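Local coordinates for protein N2152 (Neocallimastix frontalis, PDB 5U22) that probably hydrolyses glycosidic bonds of rare arabinosyl substrates, as a polyspecific family 39 glycoside hydrolase of a rumen anaerobic fungus, at residues I117-K131 against Q166-E178. Numbering follows the deposited sequence.
Sequences IQTWFNEIRSFINDK and QTYDLLRQIDPNE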
loop_
_atom_site.group_PDB
_atom_site.type_symbol
_atom_site.label_atom_id
_atom_site.label_comp_id
_atom_site.label_asym_id
_atom_site.label_seq_id
_atom_site.Cartn_x
_atom_site.Cartn_y
_atom_site.Cartn_z
ATOM N N ILE A 117 10.534 -27.869 11.640
ATOM C CA ILE A 117 9.856 -27.964 10.348
ATOM C C ILE A 117 8.593 -28.812 10.456
ATOM O O ILE A 117 7.614 -28.581 9.738
ATOM C CB ILE A 117 10.837 -28.514 9.284
ATOM C CG1 ILE A 117 10.320 -28.312 7.857
ATOM C CG2 ILE A 117 11.149 -29.999 9.520
ATOM C CD1 ILE A 117 10.479 -26.902 7.339
ATOM N N GLN A 118 8.582 -29.801 11.355
ATOM C CA GLN A 118 7.425 -30.684 11.440
ATOM C C GLN A 118 6.185 -29.920 11.882
ATOM O O GLN A 118 5.132 -30.001 11.243
ATOM C CB GLN A 118 7.728 -31.843 12.388
ATOM C CG GLN A 118 8.871 -32.728 11.899
ATOM C CD GLN A 118 10.216 -32.372 12.519
ATOM O OE1 GLN A 118 10.484 -31.210 12.830
ATOM N NE2 GLN A 118 11.075 -33.380 12.690
ATOM N N THR A 119 6.292 -29.168 12.977
ATOM C CA THR A 119 5.147 -28.398 13.468
ATOM C C THR A 119 4.760 -27.290 12.498
ATOM O O THR A 119 3.573 -27.034 12.277
ATOM C CB THR A 119 5.466 -27.822 14.844
ATOM O OG1 THR A 119 5.570 -28.895 15.781
ATOM C CG2 THR A 119 4.372 -26.850 15.316
ATOM N N TRP A 120 5.751 -26.617 11.917
ATOM C CA TRP A 120 5.466 -25.619 10.888
ATOM C C TRP A 120 4.592 -26.200 9.782
ATOM O O TRP A 120 3.582 -25.606 9.386
ATOM C CB TRP A 120 6.790 -25.097 10.336
ATOM C CG TRP A 120 6.727 -24.102 9.206
ATOM C CD1 TRP A 120 7.274 -24.259 7.964
ATOM C CD2 TRP A 120 6.153 -22.785 9.227
ATOM N NE1 TRP A 120 7.072 -23.136 7.209
ATOM C CE2 TRP A 120 6.383 -22.214 7.955
ATOM C CE3 TRP A 120 5.460 -22.038 10.186
ATOM C CZ2 TRP A 120 5.943 -20.931 7.617
ATOM C CZ3 TRP A 120 5.017 -20.750 9.846
ATOM C CH2 TRP A 120 5.269 -20.212 8.573
ATOM N N PHE A 121 4.954 -27.383 9.291
ATOM C CA PHE A 121 4.185 -27.993 8.215
ATOM C C PHE A 121 2.802 -28.426 8.694
ATOM O O PHE A 121 1.808 -28.242 7.980
ATOM C CB PHE A 121 4.969 -29.172 7.633
ATOM C CG PHE A 121 5.926 -28.788 6.523
ATOM C CD1 PHE A 121 6.464 -27.513 6.440
ATOM C CD2 PHE A 121 6.255 -29.707 5.535
ATOM C CE1 PHE A 121 7.335 -27.168 5.406
ATOM C CE2 PHE A 121 7.118 -29.365 4.493
ATOM C CZ PHE A 121 7.656 -28.096 4.431
ATOM N N ASN A 122 2.711 -29.014 9.892
ATOM C CA ASN A 122 1.401 -29.381 10.430
ATOM C C ASN A 122 0.486 -28.160 10.536
ATOM O O ASN A 122 -0.688 -28.211 10.153
ATOM C CB ASN A 122 1.562 -30.053 11.793
ATOM C CG ASN A 122 2.121 -31.456 11.684
ATOM O OD1 ASN A 122 1.829 -32.174 10.725
ATOM N ND2 ASN A 122 2.947 -31.847 12.657
ATOM N N GLU A 123 1.015 -27.050 11.047
ATOM C CA GLU A 123 0.196 -25.847 11.173
ATOM C C GLU A 123 -0.235 -25.321 9.809
ATOM O O GLU A 123 -1.387 -24.913 9.637
ATOM C CB GLU A 123 0.957 -24.774 11.950
ATOM C CG GLU A 123 1.099 -25.081 13.428
ATOM C CD GLU A 123 -0.237 -25.198 14.115
ATOM O OE1 GLU A 123 -1.105 -24.339 13.874
ATOM O OE2 GLU A 123 -0.428 -26.153 14.894
ATOM N N ILE A 124 0.676 -25.321 8.828
ATOM C CA ILE A 124 0.318 -24.858 7.489
ATOM C C ILE A 124 -0.753 -25.755 6.886
ATOM O O ILE A 124 -1.742 -25.262 6.334
ATOM C CB ILE A 124 1.568 -24.773 6.588
ATOM C CG1 ILE A 124 2.446 -23.601 7.032
ATOM C CG2 ILE A 124 1.182 -24.575 5.143
ATOM C CD1 ILE A 124 3.768 -23.537 6.302
ATOM N N ARG A 125 -0.604 -27.081 7.026
ATOM C CA ARG A 125 -1.602 -27.996 6.467
ATOM C C ARG A 125 -2.968 -27.770 7.094
ATOM O O ARG A 125 -3.989 -27.772 6.398
ATOM C CB ARG A 125 -1.190 -29.450 6.677
ATOM C CG ARG A 125 -0.062 -29.938 5.817
ATOM C CD ARG A 125 0.232 -31.403 6.173
ATOM N NE ARG A 125 1.455 -31.872 5.544
ATOM C CZ ARG A 125 1.535 -32.214 4.265
ATOM N NH1 ARG A 125 0.467 -32.115 3.485
ATOM N NH2 ARG A 125 2.678 -32.645 3.759
ATOM N N SER A 126 -3.010 -27.624 8.419
ATOM C CA SER A 126 -4.276 -27.343 9.088
ATOM C C SER A 126 -4.875 -26.029 8.602
ATOM O O SER A 126 -6.089 -25.946 8.378
ATOM C CB SER A 126 -4.083 -27.313 10.604
ATOM O OG SER A 126 -5.279 -26.912 11.246
ATOM N N PHE A 127 -4.043 -24.996 8.406
ATOM C CA PHE A 127 -4.581 -23.733 7.912
ATOM C C PHE A 127 -5.140 -23.892 6.502
ATOM O O PHE A 127 -6.222 -23.380 6.190
ATOM C CB PHE A 127 -3.532 -22.622 7.918
ATOM C CG PHE A 127 -3.982 -21.422 7.145
ATOM C CD1 PHE A 127 -4.936 -20.567 7.684
ATOM C CD2 PHE A 127 -3.559 -21.218 5.836
ATOM C CE1 PHE A 127 -5.420 -19.491 6.944
ATOM C CE2 PHE A 127 -4.039 -20.143 5.090
ATOM C CZ PHE A 127 -4.973 -19.281 5.645
ATOM N N ILE A 128 -4.399 -24.582 5.627
ATOM C CA ILE A 128 -4.833 -24.718 4.237
ATOM C C ILE A 128 -6.128 -25.511 4.148
ATOM O O ILE A 128 -6.997 -25.222 3.318
ATOM C CB ILE A 128 -3.718 -25.353 3.394
ATOM C CG1 ILE A 128 -2.554 -24.371 3.288
ATOM C CG2 ILE A 128 -4.221 -25.688 2.004
ATOM C CD1 ILE A 128 -2.943 -23.044 2.669
ATOM N N ASN A 129 -6.283 -26.520 5.000
ATOM C CA ASN A 129 -7.555 -27.233 5.070
ATOM C C ASN A 129 -8.702 -26.283 5.411
ATOM O O ASN A 129 -9.749 -26.292 4.752
ATOM C CB ASN A 129 -7.462 -28.358 6.093
ATOM C CG ASN A 129 -8.796 -29.030 6.335
ATOM O OD1 ASN A 129 -9.265 -29.818 5.509
ATOM N ND2 ASN A 129 -9.417 -28.730 7.474
ATOM N N ASP A 130 -8.518 -25.449 6.443
ATOM C CA ASP A 130 -9.567 -24.504 6.822
ATOM C C ASP A 130 -9.800 -23.473 5.731
ATOM O O ASP A 130 -10.940 -23.053 5.500
ATOM C CB ASP A 130 -9.210 -23.805 8.132
ATOM C CG ASP A 130 -9.186 -24.754 9.314
ATOM O OD1 ASP A 130 -9.724 -25.877 9.190
ATOM O OD2 ASP A 130 -8.641 -24.377 10.372
ATOM N N LYS A 131 -8.722 -23.033 5.079
ATOM C CA LYS A 131 -8.829 -22.119 3.944
ATOM C C LYS A 131 -9.726 -22.694 2.854
ATOM O O LYS A 131 -10.663 -22.035 2.395
ATOM C CB LYS A 131 -7.430 -21.813 3.403
ATOM C CG LYS A 131 -7.382 -20.915 2.170
ATOM C CD LYS A 131 -5.937 -20.613 1.785
ATOM C CE LYS A 131 -5.828 -19.724 0.526
ATOM N NZ LYS A 131 -6.049 -20.450 -0.750
ATOM N N GLN A 166 11.443 -25.355 1.013
ATOM C CA GLN A 166 10.649 -26.481 1.488
ATOM C C GLN A 166 9.192 -26.093 1.670
ATOM O O GLN A 166 8.289 -26.884 1.371
ATOM C CB GLN A 166 11.243 -27.024 2.792
ATOM C CG GLN A 166 12.590 -27.745 2.597
ATOM C CD GLN A 166 13.326 -28.007 3.908
ATOM O OE1 GLN A 166 12.708 -28.313 4.931
ATOM N NE2 GLN A 166 14.653 -27.880 3.882
ATOM N N THR A 167 8.935 -24.880 2.149
ATOM C CA THR A 167 7.552 -24.466 2.342
ATOM C C THR A 167 6.887 -24.176 1.000
ATOM O O THR A 167 5.694 -24.450 0.811
ATOM C CB THR A 167 7.502 -23.243 3.263
ATOM O OG1 THR A 167 8.217 -23.536 4.469
ATOM C CG2 THR A 167 6.074 -22.892 3.605
ATOM N N TYR A 168 7.647 -23.602 0.067
ATOM C CA TYR A 168 7.160 -23.375 -1.288
ATOM C C TYR A 168 6.704 -24.681 -1.929
ATOM O O TYR A 168 5.611 -24.758 -2.503
ATOM C CB TYR A 168 8.276 -22.717 -2.102
ATOM C CG TYR A 168 7.943 -22.275 -3.511
ATOM C CD1 TYR A 168 7.857 -23.193 -4.560
ATOM C CD2 TYR A 168 7.787 -20.931 -3.807
ATOM C CE1 TYR A 168 7.575 -22.775 -5.861
ATOM C CE2 TYR A 168 7.513 -20.506 -5.097
ATOM C CZ TYR A 168 7.405 -21.426 -6.112
ATOM O OH TYR A 168 7.141 -20.976 -7.382
ATOM N N ASP A 169 7.522 -25.732 -1.817
ATOM C CA ASP A 169 7.145 -27.014 -2.406
ATOM C C ASP A 169 5.895 -27.561 -1.747
ATOM O O ASP A 169 5.036 -28.151 -2.416
ATOM C CB ASP A 169 8.295 -28.017 -2.293
ATOM C CG ASP A 169 9.469 -27.661 -3.195
ATOM O OD1 ASP A 169 9.308 -26.765 -4.043
ATOM O OD2 ASP A 169 10.552 -28.272 -3.051
ATOM N N LEU A 170 5.775 -27.380 -0.430
ATOM C CA LEU A 170 4.567 -27.798 0.270
ATOM C C LEU A 170 3.338 -27.064 -0.265
ATOM O O LEU A 170 2.313 -27.684 -0.569
ATOM C CB LEU A 170 4.733 -27.567 1.774
ATOM C CG LEU A 170 3.422 -27.752 2.556
ATOM C CD1 LEU A 170 2.980 -29.208 2.511
ATOM C CD2 LEU A 170 3.565 -27.269 3.983
ATOM N N LEU A 171 3.430 -25.736 -0.396
ATOM C CA LEU A 171 2.285 -24.941 -0.835
ATOM C C LEU A 171 1.861 -25.291 -2.255
ATOM O O LEU A 171 0.664 -25.269 -2.579
ATOM C CB LEU A 171 2.618 -23.451 -0.730
ATOM C CG LEU A 171 2.659 -22.948 0.720
ATOM C CD1 LEU A 171 3.112 -21.509 0.800
ATOM C CD2 LEU A 171 1.292 -23.121 1.372
ATOM N N ARG A 172 2.825 -25.587 -3.127
ATOM C CA ARG A 172 2.478 -25.962 -4.493
ATOM C C ARG A 172 1.749 -27.293 -4.530
ATOM O O ARG A 172 0.937 -27.529 -5.429
ATOM C CB ARG A 172 3.727 -26.033 -5.368
ATOM C CG ARG A 172 4.349 -24.694 -5.705
ATOM C CD ARG A 172 3.409 -23.784 -6.480
ATOM N NE ARG A 172 4.163 -22.711 -7.124
ATOM C CZ ARG A 172 3.724 -21.465 -7.281
ATOM N NH1 ARG A 172 2.532 -21.114 -6.836
ATOM N NH2 ARG A 172 4.494 -20.568 -7.880
ATOM N N GLN A 173 2.031 -28.170 -3.574
ATOM C CA GLN A 173 1.350 -29.454 -3.510
ATOM C C GLN A 173 -0.061 -29.311 -2.940
ATOM O O GLN A 173 -1.018 -29.847 -3.510
ATOM C CB GLN A 173 2.174 -30.440 -2.675
ATOM N N ILE A 174 -0.220 -28.593 -1.822
ATOM C CA ILE A 174 -1.503 -28.592 -1.126
ATOM C C ILE A 174 -2.409 -27.403 -1.462
ATOM O O ILE A 174 -3.603 -27.455 -1.144
ATOM C CB ILE A 174 -1.315 -28.687 0.403
ATOM C CG1 ILE A 174 -0.715 -27.397 0.983
ATOM C CG2 ILE A 174 -0.450 -29.901 0.763
ATOM C CD1 ILE A 174 -0.505 -27.465 2.500
ATOM N N ASP A 175 -1.892 -26.341 -2.080
ATOM C CA ASP A 175 -2.723 -25.207 -2.506
ATOM C C ASP A 175 -2.209 -24.703 -3.851
ATOM O O ASP A 175 -1.758 -23.561 -3.982
ATOM C CB ASP A 175 -2.718 -24.104 -1.440
ATOM C CG ASP A 175 -3.832 -23.078 -1.628
ATOM O OD1 ASP A 175 -4.663 -23.238 -2.553
ATOM O OD2 ASP A 175 -3.887 -22.101 -0.832
ATOM N N PRO A 176 -2.272 -25.549 -4.886
ATOM C CA PRO A 176 -1.528 -25.262 -6.127
ATOM C C PRO A 176 -2.005 -24.024 -6.871
ATOM O O PRO A 176 -1.226 -23.416 -7.615
ATOM C CB PRO A 176 -1.748 -26.540 -6.957
ATOM C CG PRO A 176 -3.028 -27.103 -6.447
ATOM C CD PRO A 176 -3.032 -26.805 -4.970
ATOM N N ASN A 177 -3.258 -23.626 -6.699
ATOM C CA ASN A 177 -3.782 -22.497 -7.448
ATOM C C ASN A 177 -3.623 -21.167 -6.722
ATOM O O ASN A 177 -4.035 -20.127 -7.257
ATOM C CB ASN A 177 -5.240 -22.771 -7.790
ATOM C CG ASN A 177 -5.384 -24.026 -8.608
ATOM O OD1 ASN A 177 -4.634 -24.232 -9.567
ATOM N ND2 ASN A 177 -6.305 -24.889 -8.216
ATOM N N GLU A 178 -3.018 -21.166 -5.542
ATOM C CA GLU A 178 -2.837 -19.927 -4.808
ATOM C C GLU A 178 -1.480 -19.315 -5.134
ATOM O O GLU A 178 -0.508 -20.022 -5.416
ATOM C CB GLU A 178 -2.968 -20.174 -3.301
ATOM C CG GLU A 178 -2.990 -18.906 -2.454
ATOM C CD GLU A 178 -4.108 -17.952 -2.849
ATOM O OE1 GLU A 178 -5.222 -18.072 -2.281
ATOM O OE2 GLU A 178 -3.874 -17.086 -3.728
#
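Helix 117-131 runs roughly parallel to helix 166-174, their axes 11.2 Å apart at closest approach and inclined at 28°, with the register running from Ile-117 beside Gln-166 to Ile-128 beside Asp-175. Between them Ile-124 enters as a knob into the hole made by Thr-167, Leu-170, Leu-171 and Ile-174; its CG2 branch goes in among the leucines, whereas CD1 turns to Thr-167 CG2, 3.6 Å away. The Phe-121 ring and Leu-170 pass in opposite directions, which lays methyl CD2 of Leu-170 over the ring centre in a CH-pi contact, 3.7 Å from the centroid. The other methyl, CD1, lies over a face of the Arg-125 guanidinium, whose extended chain brings the charged group across the outer margin of the interface. Farther along, Ile-128 CG1 packs on Ile-174 CD1 at 3.8 Å.

Polar contacts flank this apolar seam. Trp-120 NE1 donates to Thr-167 OG1 (3.0 Å, 157°), the oxygen lying in the indole plane; the same hydroxyl also bonds to Met-163 O, so two partners fix its rotation. At the far end the buried Lys-131 extends straight as far as CE, then bends at chi4 (-78°) to set NZ between two carboxylates. It meets the syn lone pair of Asp-175 OD2 at 2.7 Å and the anti lone pair of Glu-178 OE1 at 2.9 Å, a pairing that would favour the charged lysine. This salt-bridge network ties helix 117-131 to the type I turn from Asp-175 to Glu-178 leading into strand 180-185, beside strand 139-143. Such near-parallel packing of successive outer helices around a parallel sheet is characteristic of the TIM-barrel catalytic domain of glycoside hydrolases.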